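Local coordinates for endo-beta-mannanase (Opitutaceae bacterium TAV5, PDB 7BOB), which probably releases mannose from chain ends of beta-1,4-linked manno-oligosaccharides as a homotrimeric family 5 glycoside hydrolase of a termite-hindgut bacterium, at residues V385-P390 against H418-A423; D257-S262 against R412-H417. All coordinates share one frame; numbering follows the deposited sequence.

In the fold
From the N terminus the chain first builds an eight-stranded parallel sheet with its helices, the (beta/alpha)8 barrel expected of family 5, and residues 257-262 begin the barrel helix 258-272 between strands 237-241 and 277-282. Strand 385-389 then enters a second, mixed sheet, and helix 406-422 follows it. Contact 2 closes a loop of 149 residues by bringing this helix back to the barrel; contact 1 closes a loop of 27 by laying the end of the same helix on strand 385-389. The two loops cross rather than nest. Helix 406-422 therefore lies between its own sheet and the barrel, joining the two domains within one chain.

Contact 1. Residues V385-P390 against H418-A423; sequences VHLYWP and HLLQSA
Apolar packing carries the whole contact between Leu420 and the pair Val385 and Leu387, and it illustrates how one helix side chain can serve two strand residues. A single methyl of Leu420 does the work: its CD1 lies 3.7 Å from CD2 of Leu387, and the same CD1 is 4.2 Å from CG1 of Val385. The two leucine side chains run antiparallel, one alongside the other. The CA-CB bond of Leu420 is aimed at the strand, and with CG anti to the carbonyl carbon (chi1 -73°) CD1 is carried on to Leu387. Val385 and Leu387, two apart on an extended chain, face the helix together, while His386 between them turns its CB to the other side. Val427 and Ile446, from the strands flanking 385-389, extend the apolar bed under Leu420.

Hydrogen bonding runs within the elements, not across them. Val385 and Leu387 pair with strand 427-431 and His386 with strand 444-448; the last helical turn is closed by Ala423 N to Leu419 O at 3.0 Å.

Strand 385-389, helix 406-422 and the parallel neighbour 427-431 form a classic beta-alpha-beta crossover, here opening an alpha/beta domain with the helix packed against its sheet.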
loop_
_atom_site.group_PDB
_atom_site.type_symbol
_atom_site.label_atom_id
_atom_site.label_comp_id
_atom_site.label_asym_id
_atom_site.label_seq_id
_atom_site.Cartn_x
_atom_site.Cartn_y
_atom_site.Cartn_z
ATOM N N VAL A 385 -5.884 27.934 -25.756
ATOM C CA VAL A 385 -5.185 26.652 -25.653
ATOM C C VAL A 385 -6.056 25.658 -24.881
ATOM O O VAL A 385 -6.796 26.042 -23.962
ATOM C CB VAL A 385 -3.807 26.825 -24.985
ATOM C CG1 VAL A 385 -3.922 26.944 -23.455
ATOM C CG2 VAL A 385 -2.896 25.710 -25.383
ATOM N N HIS A 386 -5.994 24.377 -25.255
ATOM C CA HIS A 386 -6.840 23.336 -24.670
ATOM C C HIS A 386 -5.990 22.188 -24.121
ATOM O O HIS A 386 -5.117 21.665 -24.819
ATOM C CB HIS A 386 -7.833 22.790 -25.706
ATOM C CG HIS A 386 -8.954 23.733 -26.033
ATOM N ND1 HIS A 386 -8.772 24.875 -26.785
ATOM C CD2 HIS A 386 -10.272 23.700 -25.711
ATOM C CE1 HIS A 386 -9.928 25.504 -26.908
ATOM N NE2 HIS A 386 -10.852 24.809 -26.270
ATOM N N LEU A 387 -6.251 21.796 -22.875
ATOM C CA LEU A 387 -5.610 20.625 -22.292
ATOM C C LEU A 387 -6.346 19.361 -22.729
ATOM O O LEU A 387 -7.579 19.337 -22.789
ATOM C CB LEU A 387 -5.606 20.737 -20.771
ATOM C CG LEU A 387 -4.901 21.956 -20.182
ATOM C CD1 LEU A 387 -5.244 22.086 -18.697
ATOM C CD2 LEU A 387 -3.399 21.829 -20.387
ATOM N N TYR A 388 -5.586 18.311 -23.041
ATOM C CA TYR A 388 -6.147 17.083 -23.603
ATOM C C TYR A 388 -6.654 16.176 -22.478
ATOM O O TYR A 388 -5.872 15.752 -21.621
ATOM C CB TYR A 388 -5.095 16.369 -24.452
ATOM C CG TYR A 388 -5.597 15.143 -25.180
ATOM C CD1 TYR A 388 -5.328 13.866 -24.691
ATOM C CD2 TYR A 388 -6.334 15.253 -26.350
ATOM C CE1 TYR A 388 -5.781 12.733 -25.345
ATOM C CE2 TYR A 388 -6.779 14.124 -27.022
ATOM C CZ TYR A 388 -6.501 12.870 -26.508
ATOM O OH TYR A 388 -6.937 11.738 -27.148
ATOM N N TRP A 389 -7.974 15.907 -22.471
ATOM C CA TRP A 389 -8.592 14.922 -21.582
ATOM C C TRP A 389 -8.591 13.572 -22.292
ATOM O O TRP A 389 -9.195 13.452 -23.363
ATOM C CB TRP A 389 -10.017 15.352 -21.225
ATOM C CG TRP A 389 -10.798 14.452 -20.272
ATOM C CD1 TRP A 389 -11.387 13.255 -20.574
ATOM C CD2 TRP A 389 -11.088 14.695 -18.883
ATOM N NE1 TRP A 389 -12.021 12.753 -19.481
ATOM C CE2 TRP A 389 -11.867 13.613 -18.429
ATOM C CE3 TRP A 389 -10.782 15.728 -17.991
ATOM C CZ2 TRP A 389 -12.320 13.506 -17.105
ATOM C CZ3 TRP A 389 -11.248 15.627 -16.670
ATOM C CH2 TRP A 389 -12.000 14.518 -16.246
ATOM N N PRO A 390 -7.885 12.561 -21.784
ATOM C CA PRO A 390 -7.686 11.333 -22.575
ATOM C C PRO A 390 -8.979 10.542 -22.760
ATOM O O PRO A 390 -9.900 10.614 -21.940
ATOM C CB PRO A 390 -6.660 10.537 -21.749
ATOM C CG PRO A 390 -6.795 11.064 -20.344
ATOM C CD PRO A 390 -7.173 12.530 -20.495
ATOM N N HIS A 418 -2.856 25.894 -14.263
ATOM C CA HIS A 418 -2.458 27.073 -13.500
ATOM C C HIS A 418 -1.283 27.797 -14.160
ATOM O O HIS A 418 -1.265 29.036 -14.229
ATOM C CB HIS A 418 -2.103 26.677 -12.070
ATOM C CG HIS A 418 -1.199 27.651 -11.379
ATOM N ND1 HIS A 418 -1.601 28.926 -11.028
ATOM C CD2 HIS A 418 0.093 27.540 -10.983
ATOM C CE1 HIS A 418 -0.599 29.555 -10.439
ATOM N NE2 HIS A 418 0.437 28.731 -10.391
ATOM N N LEU A 419 -0.298 27.042 -14.656
ATOM C CA LEU A 419 0.890 27.668 -15.220
ATOM C C LEU A 419 0.575 28.333 -16.552
ATOM O O LEU A 419 1.155 29.374 -16.870
ATOM C CB LEU A 419 2.018 26.641 -15.383
ATOM C CG LEU A 419 2.582 25.984 -14.111
ATOM C CD1 LEU A 419 3.588 24.861 -14.453
ATOM C CD2 LEU A 419 3.218 27.001 -13.158
ATOM N N LEU A 420 -0.334 27.753 -17.340
ATOM C CA LEU A 420 -0.743 28.402 -18.580
ATOM C C LEU A 420 -1.497 29.704 -18.306
ATOM O O LEU A 420 -1.306 30.695 -19.023
ATOM C CB LEU A 420 -1.590 27.443 -19.408
ATOM C CG LEU A 420 -0.806 26.319 -20.062
ATOM C CD1 LEU A 420 -1.695 25.112 -20.347
ATOM C CD2 LEU A 420 -0.133 26.846 -21.342
ATOM N N GLN A 421 -2.346 29.727 -17.265
ATOM C CA GLN A 421 -3.010 30.974 -16.896
ATOM C C GLN A 421 -2.017 31.995 -16.367
ATOM O O GLN A 421 -2.278 33.195 -16.448
ATOM C CB GLN A 421 -4.100 30.741 -15.837
ATOM C CG GLN A 421 -5.218 29.836 -16.280
ATOM C CD GLN A 421 -6.440 29.869 -15.333
ATOM O OE1 GLN A 421 -6.317 29.993 -14.108
ATOM N NE2 GLN A 421 -7.611 29.767 -15.921
ATOM N N SER A 422 -0.894 31.550 -15.793
ATOM C CA SER A 422 0.136 32.511 -15.406
ATOM C C SER A 422 0.870 33.065 -16.628
ATOM O O SER A 422 1.337 34.216 -16.610
ATOM C CB SER A 422 1.112 31.868 -14.427
ATOM O OG SER A 422 0.618 31.962 -13.108
ATOM N N ALA A 423 0.973 32.275 -17.698
ATOM C CA ALA A 423 1.403 32.805 -18.990
ATOM C C ALA A 423 0.304 33.590 -19.673
ATOM O O ALA A 423 0.448 33.930 -20.850
ATOM C CB ALA A 423 1.857 31.679 -19.915
#

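Contact 2. Residues D257-S262 against R412-H417; sequences DPLTRS and RLILAH
The imidazole of His417 meets Ser262 without a direct hydrogen bond, and its surroundings show how a buried polar ring can be held from several directions. At its edge, in the ring plane, a water sits 2.9 Å from ND1 of His417. Ser262 O approaches the ring obliquely, 3.8 Å from CE1 of His417. Two further residues of helix 258-272 complete the setting: Lys269 NZ is hydrogen-bonded to NE2, and the Phe266 ring is inclined at about 55° to the imidazole.

The water bridges the helices: it donates to Ser262 OG at 2.7 Å and to Ile414 O at 2.6 Å. Ser262 OG in turn donates to Leu259 O at 2.7 Å, lying in the plane of that C=O at one of its lone pairs, so OG accepts one bond and donates another. A chi1 of 71° brings OG within range of this carbonyl. Beside the polar bridge Leu259 lies nearly perpendicular to Ile414, its CD2 4.0 Å from CG2 of Ile414.

Asp257 N-caps its helix, OD1 accepting from Leu259 N at 2.9 Å from above the carboxylate plane. Helix 258-272, between barrel strands 237-241 and 277-282, packs on helix 406-422 through Leu259 and Ser262, while Arg261 reaches helix 292-309.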
loop_
_atom_site.group_PDB
_atom_site.type_symbol
_atom_site.label_atom_id
_atom_site.label_comp_id
_atom_site.label_asym_id
_atom_site.label_seq_id
_atom_site.Cartn_x
_atom_site.Cartn_y
_atom_site.Cartn_z
ATOM N N ASP A 257 -3.410 32.277 -2.849
ATOM C CA ASP A 257 -2.588 31.608 -3.859
ATOM C C ASP A 257 -3.339 31.496 -5.179
ATOM O O ASP A 257 -4.434 30.926 -5.210
ATOM C CB ASP A 257 -2.181 30.215 -3.366
ATOM C CG ASP A 257 -1.281 29.465 -4.355
ATOM O OD1 ASP A 257 -0.852 30.040 -5.386
ATOM O OD2 ASP A 257 -1.014 28.278 -4.103
ATOM N N PRO A 258 -2.793 32.011 -6.279
ATOM C CA PRO A 258 -3.398 31.750 -7.603
ATOM C C PRO A 258 -3.577 30.259 -7.952
ATOM O O PRO A 258 -4.528 29.920 -8.674
ATOM C CB PRO A 258 -2.410 32.422 -8.572
ATOM C CG PRO A 258 -1.693 33.451 -7.745
ATOM C CD PRO A 258 -1.654 32.948 -6.339
ATOM N N LEU A 259 -2.672 29.365 -7.522
ATOM C CA LEU A 259 -2.903 27.926 -7.725
ATOM C C LEU A 259 -4.196 27.480 -7.046
ATOM O O LEU A 259 -5.092 26.927 -7.693
ATOM C CB LEU A 259 -1.719 27.088 -7.212
ATOM C CG LEU A 259 -1.729 25.544 -7.431
ATOM C CD1 LEU A 259 -2.598 24.782 -6.403
ATOM C CD2 LEU A 259 -2.179 25.148 -8.831
ATOM N N THR A 260 -4.302 27.707 -5.736
ATOM C CA THR A 260 -5.523 27.368 -5.015
ATOM C C THR A 260 -6.752 27.967 -5.702
ATOM O O THR A 260 -7.748 27.267 -5.929
ATOM C CB THR A 260 -5.449 27.860 -3.567
ATOM O OG1 THR A 260 -4.327 27.275 -2.897
ATOM C CG2 THR A 260 -6.738 27.508 -2.804
ATOM N N ARG A 261 -6.681 29.258 -6.067
ATOM C CA ARG A 261 -7.811 29.912 -6.737
ATOM C C ARG A 261 -8.129 29.282 -8.082
ATOM O O ARG A 261 -9.272 29.359 -8.530
ATOM C CB ARG A 261 -7.554 31.409 -6.960
ATOM C CG ARG A 261 -7.422 32.219 -5.684
ATOM C CD ARG A 261 -6.820 33.580 -5.979
ATOM N NE ARG A 261 -6.816 34.445 -4.802
ATOM C CZ ARG A 261 -6.757 35.775 -4.845
ATOM N NH1 ARG A 261 -6.686 36.407 -6.018
ATOM N NH2 ARG A 261 -6.757 36.469 -3.711
ATOM N N SER A 262 -7.166 28.645 -8.737
ATOM C CA SER A 262 -7.524 28.058 -10.019
ATOM C C SER A 262 -8.198 26.686 -9.896
ATOM O O SER A 262 -8.669 26.155 -10.908
ATOM C CB SER A 262 -6.281 27.943 -10.893
ATOM O OG SER A 262 -5.421 26.916 -10.396
ATOM N N ARG A 412 -1.441 16.541 -13.194
ATOM C CA ARG A 412 -0.761 17.174 -14.325
ATOM C C ARG A 412 -1.640 18.237 -14.961
ATOM O O ARG A 412 -1.141 19.279 -15.414
ATOM C CB ARG A 412 -0.381 16.131 -15.369
ATOM C CG ARG A 412 0.598 15.070 -14.885
ATOM C CD ARG A 412 0.586 13.857 -15.824
ATOM N NE ARG A 412 1.833 13.095 -15.757
ATOM C CZ ARG A 412 2.038 12.114 -14.881
ATOM N NH1 ARG A 412 1.068 11.789 -14.012
ATOM N NH2 ARG A 412 3.204 11.454 -14.867
ATOM N N LEU A 413 -2.950 17.985 -15.006
ATOM C CA LEU A 413 -3.844 18.947 -15.610
ATOM C C LEU A 413 -3.952 20.188 -14.735
ATOM O O LEU A 413 -3.943 21.315 -15.245
ATOM C CB LEU A 413 -5.209 18.300 -15.846
ATOM C CG LEU A 413 -5.304 17.246 -16.956
ATOM C CD1 LEU A 413 -6.703 16.655 -17.003
ATOM C CD2 LEU A 413 -4.946 17.838 -18.297
ATOM N N ILE A 414 -3.995 20.001 -13.410
ATOM C CA ILE A 414 -4.158 21.133 -12.500
ATOM C C ILE A 414 -2.994 22.104 -12.650
ATOM O O ILE A 414 -3.181 23.323 -12.764
ATOM C CB ILE A 414 -4.298 20.639 -11.053
ATOM C CG1 ILE A 414 -5.717 20.105 -10.818
ATOM C CG2 ILE A 414 -3.938 21.750 -10.069
ATOM C CD1 ILE A 414 -5.890 19.330 -9.511
ATOM N N LEU A 415 -1.774 21.567 -12.684
ATOM C CA LEU A 415 -0.576 22.396 -12.721
ATOM C C LEU A 415 -0.411 23.055 -14.077
ATOM O O LEU A 415 -0.088 24.246 -14.161
ATOM C CB LEU A 415 0.663 21.552 -12.396
ATOM C CG LEU A 415 1.945 22.377 -12.389
ATOM C CD1 LEU A 415 1.973 23.306 -11.188
ATOM C CD2 LEU A 415 3.157 21.476 -12.396
ATOM N N ALA A 416 -0.594 22.290 -15.155
ATOM C CA ALA A 416 -0.526 22.893 -16.480
ATOM C C ALA A 416 -1.562 24.003 -16.613
ATOM O O ALA A 416 -1.257 25.084 -17.126
ATOM C CB ALA A 416 -0.727 21.833 -17.558
ATOM N N HIS A 417 -2.784 23.759 -16.117
ATOM C CA HIS A 417 -3.850 24.753 -16.177
ATOM C C HIS A 417 -3.450 26.028 -15.452
ATOM O O HIS A 417 -3.654 27.134 -15.964
ATOM C CB HIS A 417 -5.127 24.174 -15.570
ATOM C CG HIS A 417 -6.263 25.145 -15.495
ATOM N ND1 HIS A 417 -6.622 25.781 -14.325
ATOM C CD2 HIS A 417 -7.137 25.570 -16.439
ATOM C CE1 HIS A 417 -7.669 26.554 -14.549
ATOM N NE2 HIS A 417 -7.995 26.450 -15.827
HETATM O O HOH W 1 -5.234 24.741 -11.949
#